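Local coordinates for zona occludens toxin N-terminal domain-containing protein (Neisseria meningitidis MC58, PDB 2R2A) that is of unknown function but, as the N-terminal part of a zonular occludens toxin-like membrane protein of the P-loop NTPase clan, probably binds nucleotide, at residues Val23-Met26 with Ala27-Met31; His75-Tyr78 with Glu79-Lys82; Asp94-Gln97 with Asp98-Ala102. All coordinates share one frame; numbering follows the deposited sequence. Where two conformers were deposited one is given.

Contact 1. Residues Val23-Met26 with Ala27-Met31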
loop_
_atom_site.group_PDB
_atom_site.type_symbol
_atom_site.label_atom_id
_atom_site.label_comp_id
_atom_site.label_asym_id
_atom_site.label_seq_id
_atom_site.Cartn_x
_atom_site.Cartn_y
_atom_site.Cartn_z
ATOM N N VAL A 23 -5.419 4.077 7.588
ATOM C CA VAL A 23 -6.702 4.816 7.680
ATOM C C VAL A 23 -6.503 6.239 8.244
ATOM O O VAL A 23 -7.108 7.208 7.771
ATOM C CB VAL A 23 -7.753 4.026 8.508
ATOM C CG1 VAL A 23 -9.112 4.806 8.589
ATOM C CG2 VAL A 23 -7.944 2.587 7.952
ATOM N N SER A 24 -5.630 6.371 9.240
ATOM C CA SER A 24 -5.270 7.679 9.805
ATOM C C SER A 24 -4.717 8.618 8.716
ATOM O O SER A 24 -5.047 9.817 8.659
ATOM C CB SER A 24 -4.245 7.486 10.940
ATOM O OG SER A 24 -4.147 8.637 11.766
HETATM N N MSE A 25 -3.876 8.073 7.836
HETATM C CA MSE A 25 -3.349 8.835 6.686
HETATM C C MSE A 25 -4.438 9.227 5.721
HETATM O O MSE A 25 -4.489 10.369 5.245
HETATM C CB MSE A 25 -2.249 8.024 5.978
HETATM C CG MSE A 25 -1.053 7.817 6.911
HETATM SE SE MSE A 25 0.204 6.418 6.294
HETATM C CE MSE A 25 0.938 7.538 4.930
HETATM N N MSE A 26 -5.314 8.291 5.416
HETATM C CA MSE A 26 -6.438 8.598 4.522
HETATM C C MSE A 26 -7.308 9.717 5.113
HETATM O O MSE A 26 -7.924 10.486 4.367
HETATM C CB MSE A 26 -7.273 7.365 4.299
HETATM C CG MSE A 26 -6.519 6.198 3.689
HETATM SE SE MSE A 26 -7.698 4.693 3.409
HETATM C CE MSE A 26 -8.728 5.420 1.895
ATOM N N ALA A 27 -7.381 9.788 6.435
ATOM C CA ALA A 27 -8.220 10.777 7.137
ATOM C C ALA A 27 -7.589 12.172 7.167
ATOM O O ALA A 27 -8.309 13.180 7.372
ATOM C CB ALA A 27 -8.522 10.322 8.547
ATOM N N ASN A 28 -6.275 12.241 6.929
ATOM C CA ASN A 28 -5.543 13.476 7.115
ATOM C C ASN A 28 -4.731 13.997 5.950
ATOM O O ASN A 28 -4.616 15.215 5.778
ATOM C CB ASN A 28 -4.627 13.351 8.314
ATOM C CG ASN A 28 -5.390 13.365 9.599
ATOM O OD1 ASN A 28 -6.011 14.378 9.960
ATOM N ND2 ASN A 28 -5.379 12.235 10.300
ATOM N N ASP A 29 -4.186 13.087 5.153
ATOM C CA ASP A 29 -3.171 13.442 4.184
ATOM C C ASP A 29 -3.773 14.145 2.955
ATOM O O ASP A 29 -4.873 13.806 2.520
ATOM C CB ASP A 29 -2.416 12.181 3.791
ATOM C CG ASP A 29 -1.469 11.685 4.903
ATOM O OD1 ASP A 29 -1.538 12.194 6.069
ATOM O OD2 ASP A 29 -0.662 10.772 4.586
ATOM N N GLU A 30 -3.038 15.102 2.392
ATOM C CA GLU A 30 -3.490 15.873 1.216
ATOM C C GLU A 30 -4.015 15.053 0.028
ATOM O O GLU A 30 -5.004 15.439 -0.619
ATOM C CB GLU A 30 -2.347 16.771 0.716
ATOM C CG GLU A 30 -2.226 18.125 1.423
ATOM C CD GLU A 30 -3.499 18.952 1.313
ATOM O OE1 GLU A 30 -4.004 19.158 0.176
ATOM O OE2 GLU A 30 -4.005 19.371 2.379
HETATM N N MSE A 31 -3.363 13.923 -0.289
HETATM C CA MSE A 31 -3.763 13.195 -1.520
HETATM C C MSE A 31 -5.171 12.638 -1.489
HETATM O O MSE A 31 -5.752 12.366 -2.552
HETATM C CB MSE A 31 -2.739 12.113 -1.935
HETATM C CG MSE A 31 -2.579 10.931 -0.966
HETATM SE SE MSE A 31 -1.691 9.462 -1.924
HETATM C CE MSE A 31 0.072 10.152 -1.661
HETATM O O HOH W 1 -7.405 13.359 3.925
#
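The contact belongs to the last turns of helix 18-28, the helix that follows a probable P-loop. V23-M26 bonds onward to A27-D29. A27 N meets V23 O at 2.9 Å, with a weak second bond to S24 O. M25 O takes two donors. D29 N comes in the carbonyl plane at 2.7 Å from M25 O, and the bond is fairly straight (162°). N28 N approaches M25 O from well above that plane. D29 itself has an extended backbone (psi 145°), so the chain turns away from the helical path there.

The N28 side chain folds back over the turn. Its CG sits beside the backbone N (chi1 -72°), which brings ND2 to 2.9 Å from S24 O. ND2 also bonds D185 OD2, and S24 OG bonds the backbone N of D185. The two bonds of ND2 should hold the N28 amide against rotation. The D29 carboxylate crosses the M25 side chain obliquely. D29 OD2 lies 3.5 Å from M25 CB, and the bent selenomethionine chain brings M25 CE to 3.6 Å from the same oxygen. A water donates to both M26 O and D29 O.

V23 packs on V188 and L191. M25 reaches F127 of strand 125-130 and Y148 of strand 144-152, while M26 meets I92 of strand 90-93. The helix thus lies against the central sheet.

Contact 2. Residues His75-Tyr78 with Glu79-Lys82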
loop_
_atom_site.group_PDB
_atom_site.type_symbol
_atom_site.label_atom_id
_atom_site.label_comp_id
_atom_site.label_asym_id
_atom_site.label_seq_id
_atom_site.Cartn_x
_atom_site.Cartn_y
_atom_site.Cartn_z
ATOM N N HIS A 75 -4.837 -8.934 -9.695
ATOM C CA HIS A 75 -3.865 -9.685 -10.481
ATOM C C HIS A 75 -3.732 -9.245 -11.926
ATOM O O HIS A 75 -2.695 -9.489 -12.539
ATOM C CB HIS A 75 -4.047 -11.203 -10.307
ATOM C CG HIS A 75 -3.808 -11.648 -8.897
ATOM N ND1 HIS A 75 -2.554 -11.968 -8.420
ATOM C CD2 HIS A 75 -4.652 -11.767 -7.845
ATOM C CE1 HIS A 75 -2.639 -12.286 -7.138
ATOM N NE2 HIS A 75 -3.898 -12.158 -6.761
ATOM N N ASP A 76 -4.755 -8.581 -12.474
ATOM C CA ASP A 76 -4.594 -7.973 -13.778
ATOM C C ASP A 76 -4.732 -6.450 -13.703
ATOM O O ASP A 76 -5.287 -5.843 -14.602
ATOM C CB ASP A 76 -5.569 -8.570 -14.801
ATOM C CG ASP A 76 -7.021 -8.477 -14.371
ATOM O OD1 ASP A 76 -7.325 -7.880 -13.311
ATOM O OD2 ASP A 76 -7.874 -9.001 -15.114
HETATM N N MSE A 77 -4.197 -5.858 -12.626
HETATM C CA MSE A 77 -4.191 -4.414 -12.435
HETATM C C MSE A 77 -3.512 -3.720 -13.603
HETATM O O MSE A 77 -3.910 -2.626 -13.990
HETATM C CB MSE A 77 -3.457 -4.050 -11.140
HETATM C CG MSE A 77 -3.685 -2.599 -10.664
HETATM SE SE MSE A 77 -2.811 -2.309 -8.942
HETATM C CE MSE A 77 -3.926 -3.436 -7.831
ATOM N N TYR A 78 -2.486 -4.368 -14.156
ATOM C CA TYR A 78 -1.775 -3.830 -15.293
ATOM C C TYR A 78 -2.732 -3.516 -16.465
ATOM O O TYR A 78 -2.430 -2.659 -17.280
ATOM C CB TYR A 78 -0.647 -4.780 -15.735
ATOM C CG TYR A 78 -1.111 -6.086 -16.338
ATOM C CD1 TYR A 78 -1.396 -7.199 -15.529
ATOM C CD2 TYR A 78 -1.232 -6.228 -17.725
ATOM C CE1 TYR A 78 -1.815 -8.414 -16.100
ATOM C CE2 TYR A 78 -1.654 -7.419 -18.289
ATOM C CZ TYR A 78 -1.942 -8.501 -17.479
ATOM O OH TYR A 78 -2.363 -9.669 -18.066
ATOM N N GLU A 79 -3.873 -4.208 -16.519
ATOM C CA GLU A 79 -4.864 -3.996 -17.574
ATOM C C GLU A 79 -5.780 -2.818 -17.220
ATOM O O GLU A 79 -5.676 -1.750 -17.831
ATOM C CB GLU A 79 -5.686 -5.264 -17.838
ATOM C CG GLU A 79 -4.944 -6.393 -18.565
ATOM C CD GLU A 79 -5.878 -7.508 -19.074
ATOM O OE1 GLU A 79 -5.381 -8.553 -19.551
ATOM O OE2 GLU A 79 -7.117 -7.337 -19.016
ATOM N N TRP A 80 -6.671 -3.014 -16.247
ATOM C CA TRP A 80 -7.666 -2.007 -15.889
ATOM C C TRP A 80 -7.143 -0.677 -15.315
ATOM O O TRP A 80 -7.862 0.319 -15.375
ATOM C CB TRP A 80 -8.730 -2.583 -14.948
ATOM C CG TRP A 80 -8.229 -3.265 -13.697
ATOM C CD1 TRP A 80 -7.978 -4.596 -13.548
ATOM C CD2 TRP A 80 -7.977 -2.664 -12.401
ATOM N NE1 TRP A 80 -7.566 -4.865 -12.266
ATOM C CE2 TRP A 80 -7.561 -3.707 -11.538
ATOM C CE3 TRP A 80 -8.057 -1.354 -11.894
ATOM C CZ2 TRP A 80 -7.229 -3.488 -10.187
ATOM C CZ3 TRP A 80 -7.720 -1.133 -10.553
ATOM C CH2 TRP A 80 -7.301 -2.200 -9.716
ATOM N N ILE A 81 -5.935 -0.655 -14.738
ATOM C CA ILE A 81 -5.372 0.592 -14.191
ATOM C C ILE A 81 -5.120 1.672 -15.273
ATOM O O ILE A 81 -5.075 2.876 -14.958
ATOM C CB ILE A 81 -4.114 0.372 -13.286
ATOM C CG1 ILE A 81 -3.992 1.472 -12.230
ATOM C CG2 ILE A 81 -2.835 0.350 -14.094
ATOM C CD1 ILE A 81 -5.017 1.414 -11.076
ATOM N N LYS A 82 -4.979 1.240 -16.528
ATOM C CA LYS A 82 -4.658 2.147 -17.635
ATOM C C LYS A 82 -5.898 2.782 -18.265
ATOM O O LYS A 82 -5.792 3.684 -19.119
ATOM C CB LYS A 82 -3.769 1.448 -18.673
ATOM C CG LYS A 82 -2.728 0.564 -17.980
ATOM C CD LYS A 82 -1.380 0.470 -18.675
ATOM C CE LYS A 82 -0.341 -0.059 -17.645
ATOM N NZ LYS A 82 0.756 -0.879 -18.248
#
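W80 lays one face of its indole against the backbone of M77. The M77 CA sits 3.7 Å from the centroid of the W80 five-membered ring, 27° off the ring normal, a CH-pi contact. The W80 ring folds back this way because CG stands between the backbone N and the carbonyl carbon, the crowded position (chi1 53°).

The M77 side chain continues along the indole. M77 CG lies 3.7 Å from W80 CZ2. M77 SE stands obliquely, 5.3 Å from the centroid of the W80 six-membered ring, a Met-aromatic contact. I81 closes in on the same M77 CG with its CB.

At the indole edge, D76 OD1 lies in the ring plane, 3.2 Å from W80 NE1. The carboxylate is turned 79° to the ring. This bond is weak, and the stronger partner of NE1 is S73 O. D76 OD1 also accepts from S67 OG, so the carboxylate is anchored from outside the turn. D76 stands at the N-cap position, but its side chain makes no capping bond.

Y78 and E79 run side by side. E79 CG rests over one face of the Y78 ring, 3.9 Å from its centroid, as a second CH-pi contact. E79 OE2 comes to 4.3 Å from D76 OD2; these like charges probably repel mildly. The backbone closes with E79 N to D76 O and I81 N to M77 O, both 2.9 Å.

W80 also meets F44 and I57, and M77 and I81 reach V91. This short helix packed on the parallel part of the mixed sheet belongs to a beta-alpha-beta crossover from strand 72-73 to strand 90-93, a connection typical of P-loop NTPase folds.

Contact 3. Residues Asp94-Gln97 with Asp98-Ala102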
loop_
_atom_site.group_PDB
_atom_site.type_symbol
_atom_site.label_atom_id
_atom_site.label_comp_id
_atom_site.label_asym_id
_atom_site.label_seq_id
_atom_site.Cartn_x
_atom_site.Cartn_y
_atom_site.Cartn_z
ATOM N N ASP A 94 -3.384 -4.384 1.167
ATOM C CA ASP A 94 -3.007 -4.992 2.441
ATOM C C ASP A 94 -2.474 -6.425 2.170
ATOM O O ASP A 94 -2.975 -7.150 1.266
ATOM C CB ASP A 94 -4.216 -5.000 3.383
ATOM C CG ASP A 94 -3.846 -5.425 4.793
ATOM O OD1 ASP A 94 -2.722 -5.105 5.221
ATOM O OD2 ASP A 94 -4.667 -6.069 5.470
ATOM N N GLU A 95 -1.480 -6.833 2.945
ATOM C CA GLU A 95 -0.814 -8.151 2.775
ATOM C C GLU A 95 -0.410 -8.311 1.307
ATOM O O GLU A 95 -0.804 -9.253 0.628
ATOM C CB GLU A 95 -1.704 -9.316 3.274
ATOM C CG GLU A 95 -1.867 -9.369 4.846
ATOM C CD GLU A 95 -0.518 -9.490 5.659
ATOM O OE1 GLU A 95 0.144 -10.535 5.653
ATOM O OE2 GLU A 95 -0.117 -8.508 6.321
ATOM N N ALA A 96 0.380 -7.351 0.838
ATOM C CA ALA A 96 0.687 -7.195 -0.567
ATOM C C ALA A 96 1.472 -8.345 -1.181
ATOM O O ALA A 96 1.592 -8.391 -2.411
ATOM C CB ALA A 96 1.463 -5.877 -0.786
ATOM N N GLN A 97 2.078 -9.207 -0.347
ATOM C CA GLN A 97 2.791 -10.372 -0.842
ATOM C C GLN A 97 1.849 -11.314 -1.590
ATOM O O GLN A 97 2.303 -12.150 -2.335
ATOM C CB GLN A 97 3.541 -11.130 0.295
ATOM C CG GLN A 97 2.702 -11.870 1.325
ATOM C CD GLN A 97 2.165 -10.996 2.475
ATOM O OE1 GLN A 97 2.160 -9.790 2.397
ATOM N NE2 GLN A 97 1.705 -11.641 3.543
ATOM N N ASP A 98 0.542 -11.125 -1.422
ATOM C CA ASP A 98 -0.468 -11.889 -2.175
ATOM C C ASP A 98 -0.544 -11.491 -3.650
ATOM O O ASP A 98 -1.057 -12.271 -4.474
ATOM C CB ASP A 98 -1.851 -11.715 -1.527
ATOM C CG ASP A 98 -1.924 -12.367 -0.160
ATOM O OD1 ASP A 98 -1.011 -13.168 0.178
ATOM O OD2 ASP A 98 -2.868 -12.078 0.593
ATOM N N VAL A 99 -0.055 -10.298 -3.978
ATOM C CA VAL A 99 -0.138 -9.772 -5.355
ATOM C C VAL A 99 1.253 -9.742 -5.973
ATOM O O VAL A 99 1.422 -10.134 -7.145
ATOM C CB VAL A 99 -0.679 -8.323 -5.388
ATOM C CG1 VAL A 99 -0.840 -7.842 -6.823
ATOM C CG2 VAL A 99 -1.967 -8.204 -4.615
ATOM N N TRP A 100 2.243 -9.291 -5.186
ATOM C CA TRP A 100 3.610 -9.038 -5.632
ATOM C C TRP A 100 4.609 -9.732 -4.700
ATOM O O TRP A 100 5.376 -9.062 -3.999
ATOM C CB TRP A 100 3.892 -7.529 -5.643
ATOM C CG TRP A 100 3.008 -6.769 -6.632
ATOM C CD1 TRP A 100 2.982 -6.938 -7.982
ATOM C CD2 TRP A 100 2.037 -5.768 -6.334
ATOM N NE1 TRP A 100 2.052 -6.101 -8.551
ATOM C CE2 TRP A 100 1.483 -5.340 -7.567
ATOM C CE3 TRP A 100 1.618 -5.146 -5.153
ATOM C CZ2 TRP A 100 0.481 -4.386 -7.645
ATOM C CZ3 TRP A 100 0.648 -4.162 -5.234
ATOM C CH2 TRP A 100 0.091 -3.786 -6.479
ATOM N N PRO A 101 4.590 -11.082 -4.670
ATOM C CA PRO A 101 5.507 -11.813 -3.796
ATOM C C PRO A 101 6.952 -11.694 -4.307
ATOM O O PRO A 101 7.168 -11.416 -5.504
ATOM C CB PRO A 101 5.037 -13.288 -3.939
ATOM C CG PRO A 101 4.391 -13.343 -5.311
ATOM C CD PRO A 101 3.741 -11.998 -5.475
ATOM N N ALA A 102 7.911 -11.932 -3.411
ATOM C CA ALA A 102 9.300 -12.152 -3.838
ATOM C C ALA A 102 9.350 -13.271 -4.930
ATOM O O ALA A 102 8.585 -14.258 -4.858
ATOM C CB ALA A 102 10.119 -12.556 -2.659
HETATM O O HOH W 2 -4.005 -9.660 0.456
#
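Q97 and D98 lie side by side and point the same way, with amide and carboxylate planes 49° apart. They lead to different partners. Q97 is bent at chi2 (-83°), which swings its amide back to E95. Q97 NE2 donates to E95 OE1 at 2.8 Å. The oxygen lies in the amide plane, but the donor stands above the carboxylate plane of E95. E95 OE1 also accepts from Q131 NE2, and Q97 OE1 bonds T130 OG1. Both side chains are therefore tied to the end of strand 125-130 and the residue after it.

D98 turns its carboxylate to a water, 2.7 Å from D98 OD2. The same water can also bond D94 O. The D98 backbone N gives a nearly straight bond (167°) to E95 O at 3.1 Å.

V99 and W100 form the apolar side. V99 CG1 sits over the centre of the W100 ring, 3.5 Å above its plane. A96 CB is a looser neighbour, 4.4 Å from W100 CE3. A96 O accepts from two backbone amides, those of V99 and W100. W100 N, at 3.0 Å from A96 O, comes nearly along the C=O axis, while V99 N comes from above the carbonyl plane. The W100 indole is fixed at its polar end by NE1 bonding to N112 O. P101 rests its CB against Q97 O.

The D94-E95 pair directly follows the apolar strand 90-93, as in a Walker B motif, and the E95 side chain touches the probable P-loop. The bonds from Q97 and Q131 would make both second-shell residues that position the E95 carboxylate beside that loop, if the site works as in other P-loop NTPases.

How the contacts relate
The three contacts come in series along the chain; none nests in or crosses another. Each closes a local turn. Contact 1 closes the last turns of helix 18-28, after strand 7-11. Contact 2 closes the short helix between strands 72-73 and 90-93. Contact 3 closes the turn just after strand 90-93, before helix 111-114. Contacts 1 and 3 lie on opposite sides of the chain's centre, their own centres about 23 Å apart. Contacts 2 and 3 touch: H75 CE1 packs 3.1 Å from D98 O, and M77 SE lies 4.1 Å from W100 CH2. All three pack side chains on strand 90-93.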